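Local coordinates for protein sialyltransferase 0160 (Photobacterium damselae, PDB 4R84) that probably transfers sialic acid from CMP-sialic acid to galactoside acceptors, as a GT-B-type glycosyltransferase with an added N-terminal beta domain, at residues 46-51 with 60-65; 81-86 with 92-97; 283-286 with 291-294; 299-304 with 308-313. All coordinates share one frame; numbering follows the deposited sequence.

Contact 1: 46-51 with 60-65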
# COMPACT_ATOMS: atom_id res chain seq x y z
N TYR A 46 5.13 -24.14 -19.52
CA TYR A 46 4.24 -24.81 -18.59
C TYR A 46 4.27 -26.31 -18.92
O TYR A 46 4.18 -26.67 -20.08
CB TYR A 46 2.82 -24.25 -18.70
CG TYR A 46 1.86 -24.82 -17.68
CD1 TYR A 46 1.22 -26.04 -17.90
CD2 TYR A 46 1.57 -24.13 -16.50
CE1 TYR A 46 0.33 -26.56 -16.97
CE2 TYR A 46 0.69 -24.64 -15.57
CZ TYR A 46 0.08 -25.85 -15.80
OH TYR A 46 -0.80 -26.35 -14.86
N GLN A 47 4.43 -27.16 -17.91
CA GLN A 47 4.46 -28.61 -18.18
C GLN A 47 3.07 -29.23 -18.11
O GLN A 47 2.47 -29.30 -17.04
CB GLN A 47 5.36 -29.35 -17.20
CG GLN A 47 5.52 -30.83 -17.59
CD GLN A 47 6.22 -31.68 -16.54
OE1 GLN A 47 5.87 -31.63 -15.36
NE2 GLN A 47 7.20 -32.46 -16.97
N LEU A 48 2.55 -29.67 -19.25
CA LEU A 48 1.29 -30.41 -19.23
C LEU A 48 1.53 -31.83 -18.71
O LEU A 48 2.45 -32.53 -19.16
CB LEU A 48 0.64 -30.43 -20.61
CG LEU A 48 0.01 -29.08 -20.98
CD1 LEU A 48 -0.17 -28.95 -22.47
CD2 LEU A 48 -1.30 -28.82 -20.25
N THR A 49 0.69 -32.25 -17.77
CA THR A 49 0.87 -33.53 -17.10
C THR A 49 -0.48 -33.97 -16.52
O THR A 49 -1.33 -33.13 -16.23
CB THR A 49 1.93 -33.43 -15.98
OG1 THR A 49 2.26 -34.74 -15.50
CG2 THR A 49 1.41 -32.58 -14.83
N PRO A 50 -0.69 -35.29 -16.40
CA PRO A 50 -1.94 -35.70 -15.74
C PRO A 50 -1.98 -35.26 -14.28
O PRO A 50 -0.94 -35.25 -13.62
CB PRO A 50 -1.90 -37.23 -15.85
CG PRO A 50 -0.98 -37.51 -17.02
CD PRO A 50 0.06 -36.43 -16.94
N ILE A 51 -3.16 -34.88 -13.81
CA ILE A 51 -3.35 -34.48 -12.42
C ILE A 51 -3.75 -35.67 -11.55
O ILE A 51 -4.77 -36.31 -11.81
CB ILE A 51 -4.42 -33.39 -12.29
CG1 ILE A 51 -3.99 -32.14 -13.06
CG2 ILE A 51 -4.67 -33.07 -10.82
CD1 ILE A 51 -2.55 -31.74 -12.81
N HIS A 60 -3.06 -44.34 -23.35
CA HIS A 60 -3.09 -42.93 -22.95
C HIS A 60 -2.94 -42.02 -24.16
O HIS A 60 -2.39 -42.43 -25.19
CB HIS A 60 -2.00 -42.65 -21.92
CG HIS A 60 -0.62 -43.02 -22.37
ND1 HIS A 60 0.16 -42.22 -23.17
CD2 HIS A 60 0.12 -44.14 -22.13
CE1 HIS A 60 1.32 -42.81 -23.40
NE2 HIS A 60 1.32 -43.98 -22.78
N SER A 61 -3.43 -40.79 -24.05
CA SER A 61 -3.30 -39.83 -25.14
C SER A 61 -3.53 -38.40 -24.67
O SER A 61 -4.25 -38.17 -23.70
CB SER A 61 -4.30 -40.15 -26.25
OG SER A 61 -5.62 -39.97 -25.78
N TRP A 62 -2.89 -37.46 -25.36
CA TRP A 62 -3.18 -36.04 -25.25
C TRP A 62 -3.84 -35.58 -26.54
O TRP A 62 -3.51 -36.06 -27.63
CB TRP A 62 -1.90 -35.22 -25.02
CG TRP A 62 -1.37 -35.19 -23.61
CD1 TRP A 62 -0.33 -35.92 -23.11
CD2 TRP A 62 -1.86 -34.39 -22.54
NE1 TRP A 62 -0.13 -35.61 -21.79
CE2 TRP A 62 -1.06 -34.68 -21.41
CE3 TRP A 62 -2.88 -33.45 -22.41
CZ2 TRP A 62 -1.26 -34.07 -20.18
CZ3 TRP A 62 -3.09 -32.85 -21.19
CH2 TRP A 62 -2.28 -33.15 -20.09
N GLU A 63 -4.78 -34.65 -26.42
CA GLU A 63 -5.39 -34.00 -27.56
C GLU A 63 -5.66 -32.53 -27.22
O GLU A 63 -5.92 -32.19 -26.07
CB GLU A 63 -6.68 -34.70 -27.99
CG GLU A 63 -7.74 -34.79 -26.92
CD GLU A 63 -8.99 -35.50 -27.41
OE1 GLU A 63 -9.33 -36.56 -26.84
OE2 GLU A 63 -9.63 -35.00 -28.36
N GLN A 64 -5.60 -31.68 -28.23
CA GLN A 64 -5.92 -30.26 -28.05
C GLN A 64 -7.36 -29.97 -28.46
O GLN A 64 -7.78 -30.35 -29.55
CB GLN A 64 -4.95 -29.40 -28.86
CG GLN A 64 -5.16 -27.91 -28.61
CD GLN A 64 -4.22 -27.07 -29.42
OE1 GLN A 64 -3.32 -27.59 -30.08
NE2 GLN A 64 -4.40 -25.75 -29.37
N THR A 65 -8.13 -29.33 -27.58
CA THR A 65 -9.56 -29.15 -27.84
C THR A 65 -9.99 -27.72 -28.17
O THR A 65 -11.12 -27.51 -28.61
CB THR A 65 -10.41 -29.66 -26.65
OG1 THR A 65 -10.09 -28.91 -25.48
CG2 THR A 65 -10.14 -31.13 -26.38
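The indole of W62 lays one face against CB of L48, and its six-membered ring reaches the backbone of T49 and P50. This is the inside of a small beta sandwich, the PKD-like N-terminal domain. Strand 45-48 pairs with 81-84 in one sheet, and strand 59-66 pairs with 92-101 in the other. No hydrogen bond joins 46-51 to 60-65. The contact is side chain against side chain and side chain against backbone, and the nearest CA atoms, those of L48 and W62, stand 9.4 Å apart.

The six-membered part of the indole does the touching. L48 CB sits over one face, displaced toward the rim, with W62 CH2 at 4.0 Å. The chain then runs past the end of the ring: T49 N is 3.6 Å from W62 CZ2. P50 continues the line, its CD 4.2 Å from W62 CZ2. L48 and W62 both have CG anti to the carbonyl carbon, with chi1 of -74° and -80°, and each side chain leaves its strand toward the other segment.

The polar end of W62 is satisfied from elsewhere. Its NE1 donates to the carbonyl of I79, which fixes the rotation of the indole. F81 meets the same ring edge to face, and F98 also packs on it. L48 reaches on to F81, F83 and F96, so the tryptophan belongs to a larger aromatic and aliphatic core. T49 turns its CB away from the indole, and its OG1 is hydrogen-bonded to OG of S80.

Contact 2: 81-86 with 92-97; sequences FDFVAP and EKYCFT
F83 points one edge of its ring at the face of Y94 in a T-shaped pair. The centroids are 5.4 Å apart and the planes make 61°. F83 CZ is the atom that stands over the tyrosine face, displaced toward its rim. Next round the F83 ring comes F96, whose CZ is 3.7 Å from F83 CD1. That second pair of rings is oblique, with planes at 68°. Together F83, Y94 and F96 make an aromatic cluster. P86 closes it at the end of the tyrosine, with its CG 3.7 Å from Y94 OH.

The torsions set up this meeting. F83 extends CG opposite its own N (chi1 172°), which carries the ring straight across toward 92-97. Y94 and F96 are two residues apart on one strand, so both present their rings to the same side. L113 and V115 pack on F83, while I70 and Q64 pack on both Y94 and F96.

C95, between the two rings in sequence, is joined by a disulfide to C66. Strand 81-84 pairs with 45-48 in one sheet of the PKD-like sandwich. Strand 92-101 lies in the facing sheet, between 59-66 and 106-125.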
# COMPACT_ATOMS: atom_id res chain seq x y z
N PHE A 81 4.68 -33.20 -21.07
CA PHE A 81 5.43 -32.49 -22.09
C PHE A 81 5.33 -31.00 -21.89
O PHE A 81 4.49 -30.51 -21.13
CB PHE A 81 4.96 -32.85 -23.51
CG PHE A 81 3.56 -32.41 -23.81
CD1 PHE A 81 2.48 -33.21 -23.46
CD2 PHE A 81 3.31 -31.19 -24.41
CE1 PHE A 81 1.18 -32.81 -23.72
CE2 PHE A 81 2.03 -30.78 -24.68
CZ PHE A 81 0.95 -31.59 -24.33
N ASP A 82 6.20 -30.27 -22.58
CA ASP A 82 6.26 -28.82 -22.38
C ASP A 82 5.42 -28.04 -23.38
O ASP A 82 5.48 -28.27 -24.58
CB ASP A 82 7.70 -28.33 -22.47
CG ASP A 82 8.53 -28.67 -21.24
OD1 ASP A 82 7.96 -29.14 -20.22
OD2 ASP A 82 9.76 -28.45 -21.29
N PHE A 83 4.63 -27.12 -22.83
CA PHE A 83 3.94 -26.09 -23.59
C PHE A 83 4.78 -24.82 -23.47
O PHE A 83 4.98 -24.31 -22.36
CB PHE A 83 2.52 -25.88 -23.04
CG PHE A 83 1.78 -24.71 -23.63
CD1 PHE A 83 0.96 -24.88 -24.74
CD2 PHE A 83 1.84 -23.45 -23.04
CE1 PHE A 83 0.26 -23.81 -25.27
CE2 PHE A 83 1.14 -22.37 -23.57
CZ PHE A 83 0.34 -22.55 -24.68
N VAL A 84 5.29 -24.33 -24.60
CA VAL A 84 5.99 -23.05 -24.63
C VAL A 84 5.06 -21.98 -25.16
O VAL A 84 4.60 -22.07 -26.30
CB VAL A 84 7.24 -23.09 -25.52
CG1 VAL A 84 7.96 -21.74 -25.49
CG2 VAL A 84 8.17 -24.22 -25.07
N ALA A 85 4.74 -20.99 -24.33
CA ALA A 85 3.80 -19.95 -24.72
C ALA A 85 4.34 -19.09 -25.86
O ALA A 85 5.41 -18.50 -25.73
CB ALA A 85 3.45 -19.06 -23.52
N PRO A 86 3.59 -19.00 -26.96
CA PRO A 86 3.98 -18.17 -28.10
C PRO A 86 3.81 -16.69 -27.82
O PRO A 86 3.11 -16.33 -26.85
CB PRO A 86 3.02 -18.62 -29.21
CG PRO A 86 1.84 -19.14 -28.48
CD PRO A 86 2.37 -19.77 -27.23
N GLU A 92 -4.72 -15.64 -25.53
CA GLU A 92 -5.41 -16.74 -26.18
C GLU A 92 -5.42 -17.96 -25.28
O GLU A 92 -4.42 -18.26 -24.63
CB GLU A 92 -4.73 -17.05 -27.52
CG GLU A 92 -5.43 -18.13 -28.30
CD GLU A 92 -4.81 -18.36 -29.66
OE1 GLU A 92 -5.24 -19.30 -30.37
OE2 GLU A 92 -3.90 -17.60 -30.03
N LYS A 93 -6.53 -18.68 -25.26
CA LYS A 93 -6.58 -19.88 -24.45
C LYS A 93 -6.40 -21.13 -25.30
O LYS A 93 -6.80 -21.22 -26.46
CB LYS A 93 -7.88 -19.93 -23.62
CG LYS A 93 -9.11 -20.47 -24.29
CD LYS A 93 -10.29 -20.44 -23.29
CE LYS A 93 -11.62 -20.64 -24.00
NZ LYS A 93 -12.74 -20.33 -23.09
N TYR A 94 -5.69 -22.06 -24.69
CA TYR A 94 -5.32 -23.33 -25.29
C TYR A 94 -5.81 -24.40 -24.34
O TYR A 94 -5.47 -24.37 -23.16
CB TYR A 94 -3.81 -23.41 -25.48
CG TYR A 94 -3.25 -22.43 -26.47
CD1 TYR A 94 -3.05 -21.11 -26.13
CD2 TYR A 94 -2.89 -22.84 -27.75
CE1 TYR A 94 -2.56 -20.21 -27.03
CE2 TYR A 94 -2.39 -21.95 -28.66
CZ TYR A 94 -2.21 -20.64 -28.29
OH TYR A 94 -1.70 -19.73 -29.19
N CYS A 95 -6.58 -25.35 -24.85
CA CYS A 95 -7.22 -26.37 -24.03
C CYS A 95 -6.62 -27.75 -24.36
O CYS A 95 -6.53 -28.12 -25.53
CB CYS A 95 -8.70 -26.40 -24.33
SG CYS A 95 -9.38 -24.73 -24.49
N PHE A 96 -6.23 -28.53 -23.35
CA PHE A 96 -5.64 -29.87 -23.59
C PHE A 96 -6.33 -30.90 -22.72
O PHE A 96 -6.68 -30.63 -21.57
CB PHE A 96 -4.13 -29.87 -23.31
CG PHE A 96 -3.38 -28.85 -24.12
CD1 PHE A 96 -2.95 -29.14 -25.40
CD2 PHE A 96 -3.16 -27.57 -23.61
CE1 PHE A 96 -2.26 -28.19 -26.15
CE2 PHE A 96 -2.48 -26.63 -24.35
CZ PHE A 96 -2.03 -26.93 -25.62
N THR A 97 -6.57 -32.08 -23.29
CA THR A 97 -7.20 -33.17 -22.53
C THR A 97 -6.33 -34.42 -22.56
O THR A 97 -5.91 -34.90 -23.63
CB THR A 97 -8.60 -33.49 -23.08
OG1 THR A 97 -9.48 -32.41 -22.78
CG2 THR A 97 -9.16 -34.76 -22.45

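Contact 3: 283-286 with 291-294; sequences NWHK and DYYF
This is a buried polar contact between a loop and a strand of the Rossmann-like domain that contains strand 290-294. The loop 283-286 comes after helix 252-267. Strand 290-294 lies between strands 225-233 and 317-319, parallel to both. One side chain of the strand, Y292, carries the contact, and its hydroxyl ends against the loop.

Y292 OH and H285 ND1 form a hydrogen bond of 2.8 Å. The hydroxyl lies at the edge of the imidazole, near its plane, and the histidine nitrogen is likewise at the edge of the phenol. The angle is 139°, so the bond is bent. The two rings are turned steeply to each other, with planes at 73°. H285 holds CG between its own N and carbonyl carbon (chi1 68°), which brings ND1 round to the hydroxyl. W284 CB also touches Y292 OH, at 3.9 Å, and the backbone N of W284 is 3.1 Å from the same oxygen.

The far side of the imidazole is also tied, since H285 NE2 donates to the carbonyl of Y312. Both ring nitrogens therefore have partners, and the imidazole is held at both ends.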
# COMPACT_ATOMS: atom_id res chain seq x y z
N ASN A 283 -9.90 11.45 -10.86
CA ASN A 283 -10.45 11.11 -12.18
C ASN A 283 -9.78 9.90 -12.83
O ASN A 283 -10.09 9.57 -13.98
CB ASN A 283 -10.33 12.29 -13.13
CG ASN A 283 -11.52 13.21 -13.06
OD1 ASN A 283 -12.63 12.79 -12.73
ND2 ASN A 283 -11.29 14.48 -13.37
N TRP A 284 -8.85 9.26 -12.14
CA TRP A 284 -8.10 8.17 -12.77
C TRP A 284 -8.99 6.98 -13.08
O TRP A 284 -8.76 6.28 -14.07
CB TRP A 284 -6.92 7.76 -11.90
CG TRP A 284 -5.86 8.83 -11.94
CD1 TRP A 284 -5.76 9.93 -11.13
CD2 TRP A 284 -4.77 8.92 -12.86
NE1 TRP A 284 -4.68 10.69 -11.50
CE2 TRP A 284 -4.06 10.09 -12.57
CE3 TRP A 284 -4.34 8.12 -13.93
CZ2 TRP A 284 -2.92 10.48 -13.28
CZ3 TRP A 284 -3.21 8.50 -14.64
CH2 TRP A 284 -2.51 9.67 -14.31
N HIS A 285 -10.03 6.76 -12.27
CA HIS A 285 -10.93 5.63 -12.48
C HIS A 285 -11.81 5.79 -13.72
O HIS A 285 -12.44 4.83 -14.17
CB HIS A 285 -11.80 5.41 -11.24
CG HIS A 285 -12.79 6.51 -11.01
ND1 HIS A 285 -12.41 7.81 -10.78
CD2 HIS A 285 -14.14 6.49 -10.98
CE1 HIS A 285 -13.49 8.56 -10.62
NE2 HIS A 285 -14.56 7.78 -10.73
N LYS A 286 -11.85 7.00 -14.28
CA LYS A 286 -12.59 7.28 -15.52
C LYS A 286 -11.79 6.86 -16.74
O LYS A 286 -12.33 6.76 -17.85
CB LYS A 286 -12.92 8.78 -15.62
CG LYS A 286 -13.87 9.34 -14.57
CD LYS A 286 -15.31 8.96 -14.85
CE LYS A 286 -15.75 7.72 -14.10
NZ LYS A 286 -17.17 7.39 -14.42
N ASP A 291 -8.29 1.54 -8.23
CA ASP A 291 -8.79 1.46 -6.86
C ASP A 291 -8.21 2.62 -6.07
O ASP A 291 -6.99 2.84 -6.12
CB ASP A 291 -8.39 0.14 -6.20
CG ASP A 291 -9.01 -1.07 -6.87
OD1 ASP A 291 -10.17 -0.98 -7.32
OD2 ASP A 291 -8.33 -2.11 -6.93
N TYR A 292 -9.06 3.33 -5.34
CA TYR A 292 -8.61 4.35 -4.39
C TYR A 292 -8.72 3.76 -2.99
O TYR A 292 -9.83 3.54 -2.52
CB TYR A 292 -9.46 5.62 -4.45
CG TYR A 292 -9.57 6.30 -5.80
CD1 TYR A 292 -8.63 7.23 -6.22
CD2 TYR A 292 -10.66 6.05 -6.62
CE1 TYR A 292 -8.76 7.88 -7.45
CE2 TYR A 292 -10.80 6.68 -7.83
CZ TYR A 292 -9.85 7.59 -8.25
OH TYR A 292 -10.00 8.21 -9.48
N TYR A 293 -7.59 3.47 -2.35
CA TYR A 293 -7.63 2.93 -1.01
C TYR A 293 -7.62 4.08 -0.02
O TYR A 293 -6.61 4.78 0.10
CB TYR A 293 -6.46 1.99 -0.75
CG TYR A 293 -6.65 0.70 -1.50
CD1 TYR A 293 -7.53 -0.27 -1.04
CD2 TYR A 293 -5.97 0.47 -2.70
CE1 TYR A 293 -7.72 -1.44 -1.74
CE2 TYR A 293 -6.17 -0.71 -3.42
CZ TYR A 293 -7.05 -1.65 -2.92
OH TYR A 293 -7.26 -2.82 -3.59
N PHE A 294 -8.75 4.25 0.66
CA PHE A 294 -8.91 5.28 1.68
C PHE A 294 -8.54 4.71 3.05
O PHE A 294 -9.04 3.65 3.43
CB PHE A 294 -10.36 5.78 1.72
CG PHE A 294 -10.73 6.74 0.63
CD1 PHE A 294 -10.93 6.30 -0.67
CD2 PHE A 294 -10.97 8.09 0.93
CE1 PHE A 294 -11.31 7.18 -1.67
CE2 PHE A 294 -11.35 8.97 -0.07
CZ PHE A 294 -11.52 8.51 -1.37

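Contact 4: 299-304 with 308-313; sequences YLDVEA and DLRDYL
L300 and R310 meet where helix 299-302 and helix 307-313, joined by a short link, pack against each other in the sialyltransferase domain. Their CA atoms are only 5.5 Å apart, and their CB atoms touch at 3.9 Å. Helix 299-302 ends just before E303. L300 CD2 meets L309 CD2 at 3.9 Å, and L300 CD1 meets L313 CD1 at 4.2 Å. F294 also packs on L300 and L313.

The charged part lies toward the outside, where D301 is exposed. R310 NH1 donates to D301 OD1 at 3.1 Å, in a salt bridge that is nearly straight at 169°. The oxygen lies in the guanidinium plane and is met on its anti side, while carboxylate and guanidinium are turned 50° from each other. A bend at chi3 (58°) turns the end of the arginine to D301. R310 NE also forms a longer salt bridge with D311 OD1, so the arginine stands between two acids.

Other polar groups find partners nearby and on helix 252-267. One water accepts from D308 N and donates to A304 O, bridging the segments. D308 OD1 takes a weak bond from L309 N at 2.7 Å, and D308 OD2 is paired with K252. D301 O receives a bond from H307 NE2. Y312 OH is bonded to OD1 of N283, and E303 OE2 accepts from N305 N. L300 O is buried here without a partner in the model.

Two carboxylates near the guanidinium probably offset its charge beside the apolar leucines, and solvent probably weakens the exposed bridge to D301.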
# COMPACT_ATOMS: atom_id res chain seq x y z
N TYR A 299 -15.22 8.49 5.65
CA TYR A 299 -15.25 9.94 5.60
C TYR A 299 -16.21 10.38 4.50
O TYR A 299 -16.91 11.38 4.65
CB TYR A 299 -13.84 10.53 5.37
CG TYR A 299 -13.81 12.04 5.47
CD1 TYR A 299 -14.39 12.68 6.56
CD2 TYR A 299 -13.18 12.82 4.51
CE1 TYR A 299 -14.37 14.05 6.68
CE2 TYR A 299 -13.14 14.19 4.63
CZ TYR A 299 -13.75 14.81 5.71
OH TYR A 299 -13.74 16.18 5.85
N LEU A 300 -16.28 9.61 3.41
CA LEU A 300 -17.18 9.94 2.31
C LEU A 300 -18.65 9.74 2.70
O LEU A 300 -19.54 10.24 2.01
CB LEU A 300 -16.86 9.08 1.08
CG LEU A 300 -15.45 9.24 0.53
CD1 LEU A 300 -15.24 8.24 -0.62
CD2 LEU A 300 -15.19 10.66 0.08
N ASP A 301 -18.89 9.00 3.78
CA ASP A 301 -20.23 8.77 4.32
C ASP A 301 -20.60 9.82 5.37
O ASP A 301 -21.67 10.43 5.30
CB ASP A 301 -20.35 7.38 4.96
CG ASP A 301 -20.19 6.26 3.96
OD1 ASP A 301 -20.69 6.39 2.82
OD2 ASP A 301 -19.56 5.24 4.32
N VAL A 302 -19.73 10.00 6.35
CA VAL A 302 -20.06 10.85 7.51
C VAL A 302 -20.05 12.34 7.16
O VAL A 302 -20.74 13.13 7.80
CB VAL A 302 -19.12 10.62 8.71
CG1 VAL A 302 -19.22 9.17 9.18
CG2 VAL A 302 -17.68 10.98 8.37
N GLU A 303 -19.29 12.73 6.15
CA GLU A 303 -19.28 14.12 5.72
C GLU A 303 -20.27 14.32 4.58
O GLU A 303 -20.02 13.94 3.44
CB GLU A 303 -17.87 14.55 5.32
CG GLU A 303 -17.81 15.93 4.72
CD GLU A 303 -18.48 16.97 5.62
OE1 GLU A 303 -17.98 17.21 6.74
OE2 GLU A 303 -19.51 17.53 5.20
N ALA A 304 -21.41 14.94 4.90
CA ALA A 304 -22.52 14.97 3.95
C ALA A 304 -22.17 15.68 2.65
O ALA A 304 -22.71 15.33 1.60
CB ALA A 304 -23.74 15.63 4.59
N ASP A 308 -21.53 13.40 -2.82
CA ASP A 308 -21.47 13.50 -4.27
C ASP A 308 -20.16 12.91 -4.80
O ASP A 308 -20.15 12.28 -5.87
CB ASP A 308 -21.65 14.96 -4.72
CG ASP A 308 -20.64 15.91 -4.09
OD1 ASP A 308 -19.85 15.49 -3.21
OD2 ASP A 308 -20.68 17.11 -4.45
N LEU A 309 -19.07 13.08 -4.06
CA LEU A 309 -17.81 12.43 -4.44
C LEU A 309 -17.90 10.92 -4.25
O LEU A 309 -17.44 10.14 -5.10
CB LEU A 309 -16.64 13.01 -3.64
CG LEU A 309 -15.31 12.32 -3.97
CD1 LEU A 309 -14.93 12.53 -5.44
CD2 LEU A 309 -14.18 12.82 -3.06
N ARG A 310 -18.51 10.50 -3.15
CA ARG A 310 -18.74 9.08 -2.89
C ARG A 310 -19.43 8.40 -4.07
O ARG A 310 -19.00 7.32 -4.54
CB ARG A 310 -19.61 8.90 -1.64
CG ARG A 310 -19.90 7.45 -1.30
CD ARG A 310 -20.95 7.36 -0.23
NE ARG A 310 -22.19 8.02 -0.63
CZ ARG A 310 -23.19 8.28 0.20
NH1 ARG A 310 -23.07 7.95 1.48
NH2 ARG A 310 -24.28 8.89 -0.24
N ASP A 311 -20.47 9.05 -4.57
CA ASP A 311 -21.21 8.52 -5.70
C ASP A 311 -20.37 8.54 -6.97
O ASP A 311 -20.45 7.61 -7.78
CB ASP A 311 -22.50 9.32 -5.92
CG ASP A 311 -23.48 9.15 -4.77
OD1 ASP A 311 -23.36 8.16 -4.03
OD2 ASP A 311 -24.37 10.02 -4.62
N TYR A 312 -19.57 9.58 -7.13
CA TYR A 312 -18.72 9.76 -8.31
C TYR A 312 -17.64 8.70 -8.38
O TYR A 312 -17.29 8.24 -9.47
CB TYR A 312 -18.08 11.15 -8.30
CG TYR A 312 -17.30 11.49 -9.56
CD1 TYR A 312 -17.96 11.74 -10.75
CD2 TYR A 312 -15.91 11.55 -9.55
CE1 TYR A 312 -17.26 12.04 -11.90
CE2 TYR A 312 -15.19 11.86 -10.69
CZ TYR A 312 -15.88 12.11 -11.87
OH TYR A 312 -15.20 12.42 -13.02
N LEU A 313 -17.07 8.34 -7.24
CA LEU A 313 -16.04 7.30 -7.22
C LEU A 313 -16.66 5.92 -7.31
O LEU A 313 -16.09 5.01 -7.92
CB LEU A 313 -15.19 7.39 -5.95
CG LEU A 313 -14.42 8.70 -5.76
CD1 LEU A 313 -13.60 8.65 -4.49
CD2 LEU A 313 -13.52 8.92 -6.95
O HOH W 1 -22.57 15.99 -1.45

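In the fold
Contacts 1 and 2 share the N-terminal PKD-like domain, and contacts 3 and 4 the sialyltransferase region, with centres 36 to 52 Å apart between the pairs. Contacts 1 and 2 bridge the same two sheets and touch directly: 46-51 pairs with 81-86 by backbone bonds. Contact 2 is buried and contact 1 partly buried. Both are apolar and aromatic, without hydrogen bonds across them. Contacts 3 and 4 are more polar. Contact 3 is buried nearest the chain centre and rests on a tyrosine-histidine bond. Contact 4 joins buried leucines to an exposed salt bridge. Y312 links these two, bonding to N283 and H285, while L313 packs on Y292.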